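CRISPR-associated endoribonuclease Cse3 (Thermus thermophilus, PDB 2Y8Y) cleaves CRISPR repeat transcripts as an endoribonuclease and, remaining bound to the processed crRNA as a monomer, serves antiviral defence. Local coordinates at residues A[100-105]-A[179-184]. Residues are numbered along the deposited sequence; the frame is centred on the assembly and turned at random.
Sequences RFRLRA and LFEGRL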
# COMPACT_ATOMS: atom_id res chain seq x y z
N ARG A 100 -14.12 -5.43 2.58
CA ARG A 100 -13.41 -4.58 3.53
C ARG A 100 -12.10 -4.15 2.91
O ARG A 100 -11.54 -4.85 2.05
CB ARG A 100 -13.13 -5.34 4.83
CG ARG A 100 -14.37 -5.85 5.54
CD ARG A 100 -14.00 -6.71 6.76
NE ARG A 100 -13.47 -8.02 6.37
CZ ARG A 100 -12.18 -8.34 6.38
NH1 ARG A 100 -11.27 -7.46 6.77
NH2 ARG A 100 -11.80 -9.56 6.01
N PHE A 101 -11.60 -3.00 3.32
CA PHE A 101 -10.31 -2.54 2.81
C PHE A 101 -9.47 -1.87 3.88
O PHE A 101 -9.98 -1.38 4.90
CB PHE A 101 -10.48 -1.59 1.63
CG PHE A 101 -10.91 -0.21 2.02
CD1 PHE A 101 -12.25 0.10 2.17
CD2 PHE A 101 -9.96 0.79 2.26
CE1 PHE A 101 -12.66 1.37 2.57
CE2 PHE A 101 -10.36 2.07 2.66
CZ PHE A 101 -11.70 2.37 2.81
N ARG A 102 -8.17 -1.85 3.63
CA ARG A 102 -7.21 -1.10 4.42
C ARG A 102 -6.25 -0.43 3.45
O ARG A 102 -5.83 -1.04 2.46
CB ARG A 102 -6.46 -2.05 5.36
CG ARG A 102 -5.40 -1.38 6.23
CD ARG A 102 -4.80 -2.33 7.25
NE ARG A 102 -5.78 -2.63 8.29
CZ ARG A 102 -5.66 -2.28 9.57
NH1 ARG A 102 -4.59 -1.61 9.99
NH2 ARG A 102 -6.61 -2.61 10.44
N LEU A 103 -5.94 0.84 3.72
CA LEU A 103 -5.03 1.58 2.86
C LEU A 103 -4.30 2.62 3.67
O LEU A 103 -4.93 3.53 4.23
CB LEU A 103 -5.78 2.30 1.72
CG LEU A 103 -4.96 3.33 0.92
CD1 LEU A 103 -3.78 2.64 0.19
CD2 LEU A 103 -5.86 4.09 -0.07
N ARG A 104 -2.97 2.51 3.71
CA ARG A 104 -2.15 3.54 4.31
C ARG A 104 -1.64 4.41 3.18
O ARG A 104 -0.93 3.93 2.30
CB ARG A 104 -0.96 2.92 5.05
CG ARG A 104 -0.37 3.86 6.09
CD ARG A 104 0.89 3.29 6.73
NE ARG A 104 1.25 4.06 7.92
CZ ARG A 104 2.37 3.89 8.61
NH1 ARG A 104 3.26 2.99 8.22
NH2 ARG A 104 2.59 4.64 9.69
N ALA A 105 -2.03 5.69 3.18
CA ALA A 105 -1.83 6.56 2.02
C ALA A 105 -1.29 7.91 2.40
O ALA A 105 -1.21 8.26 3.57
CB ALA A 105 -3.14 6.75 1.30
N LEU A 179 -3.85 6.17 7.72
CA LEU A 179 -4.31 4.79 7.65
C LEU A 179 -5.83 4.73 7.64
O LEU A 179 -6.48 5.02 8.65
CB LEU A 179 -3.75 3.99 8.84
CG LEU A 179 -4.13 2.51 8.88
CD1 LEU A 179 -3.59 1.77 7.65
CD2 LEU A 179 -3.57 1.90 10.14
N PHE A 180 -6.38 4.35 6.49
CA PHE A 180 -7.83 4.23 6.29
C PHE A 180 -8.24 2.77 6.41
O PHE A 180 -7.54 1.87 5.93
CB PHE A 180 -8.23 4.66 4.88
CG PHE A 180 -7.96 6.10 4.53
CD1 PHE A 180 -8.82 7.12 4.95
CD2 PHE A 180 -6.91 6.42 3.68
CE1 PHE A 180 -8.61 8.44 4.56
CE2 PHE A 180 -6.69 7.73 3.29
CZ PHE A 180 -7.54 8.75 3.74
N GLU A 181 -9.40 2.53 7.01
CA GLU A 181 -10.03 1.21 6.99
C GLU A 181 -11.52 1.39 6.80
O GLU A 181 -12.11 2.30 7.37
CB GLU A 181 -9.78 0.49 8.31
CG GLU A 181 -10.25 -0.94 8.32
CD GLU A 181 -9.80 -1.68 9.56
OE1 GLU A 181 -10.31 -1.36 10.65
OE2 GLU A 181 -8.94 -2.57 9.43
N GLY A 182 -12.14 0.54 5.99
CA GLY A 182 -13.57 0.67 5.80
C GLY A 182 -14.14 -0.43 4.94
O GLY A 182 -13.59 -1.52 4.85
N ARG A 183 -15.27 -0.12 4.32
CA ARG A 183 -15.94 -1.07 3.43
C ARG A 183 -16.24 -0.37 2.12
O ARG A 183 -16.65 0.80 2.08
CB ARG A 183 -17.22 -1.62 4.07
CG ARG A 183 -16.98 -2.46 5.29
CD ARG A 183 -18.28 -3.00 5.88
NE ARG A 183 -18.94 -3.97 5.01
CZ ARG A 183 -20.18 -3.84 4.54
NH1 ARG A 183 -20.89 -2.76 4.83
NH2 ARG A 183 -20.70 -4.78 3.77
N LEU A 184 -16.03 -1.09 1.03
CA LEU A 184 -16.26 -0.55 -0.30
C LEU A 184 -16.97 -1.56 -1.18
O LEU A 184 -17.19 -2.72 -0.78
CB LEU A 184 -14.95 -0.07 -0.93
CG LEU A 184 -13.80 -1.08 -1.07
CD1 LEU A 184 -14.14 -2.18 -2.07
CD2 LEU A 184 -12.52 -0.37 -1.49
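Chi1 of 76° puts CG of Phe-101 between the backbone N and the carbonyl carbon, and chi2 of -87° sets the turn of the ring, which meets the backbone of Gly-182 on the neighbouring strand. One ring face lies over the peptide joining Glu-181 to Gly-182, with Gly-182 N 3.5 Å above the ring plane, toward the rim. Gly-182 has no side chain, and the ring rests directly against its backbone, Phe-101 CE1 coming within 3.3 Å of Gly-182 C. Leu-184 CD2 packs obliquely 3.7 Å from Phe-101 CD1, and Phe-180 CB lies 4.0 Å from Phe-101 CE2. Beneath, Phe-101 and Gly-182 form a hydrogen-bonded antiparallel pair, N to O both ways, and Leu-103 with Phe-180 repeats it.

On the opposite face, Arg-102 and Glu-181 make a salt bridge. The arginine chain bends at chi3, and Arg-102 NH2 meets Glu-181 OE2 from above the carboxylate plane at 2.5 Å, so short that the exact length is doubtful. The two flat groups are turned 77° apart. Leu-179 CD1 lies between the aliphatic parts of Arg-102 and Arg-104, 3.9 Å from CG of the first and CB of the second.

Leu-130 of helix 123-136 touches Phe-101, Leu-103 and Phe-180, whereas Arg-102 and Glu-181 face side chains of strand 150-160. With strand 211-214 bonded along the other edge of 98-110, the pairing forms part of the antiparallel, helix-covered sheet of a ferredoxin-like domain, the fold on which Cas6-family endoribonucleases are built.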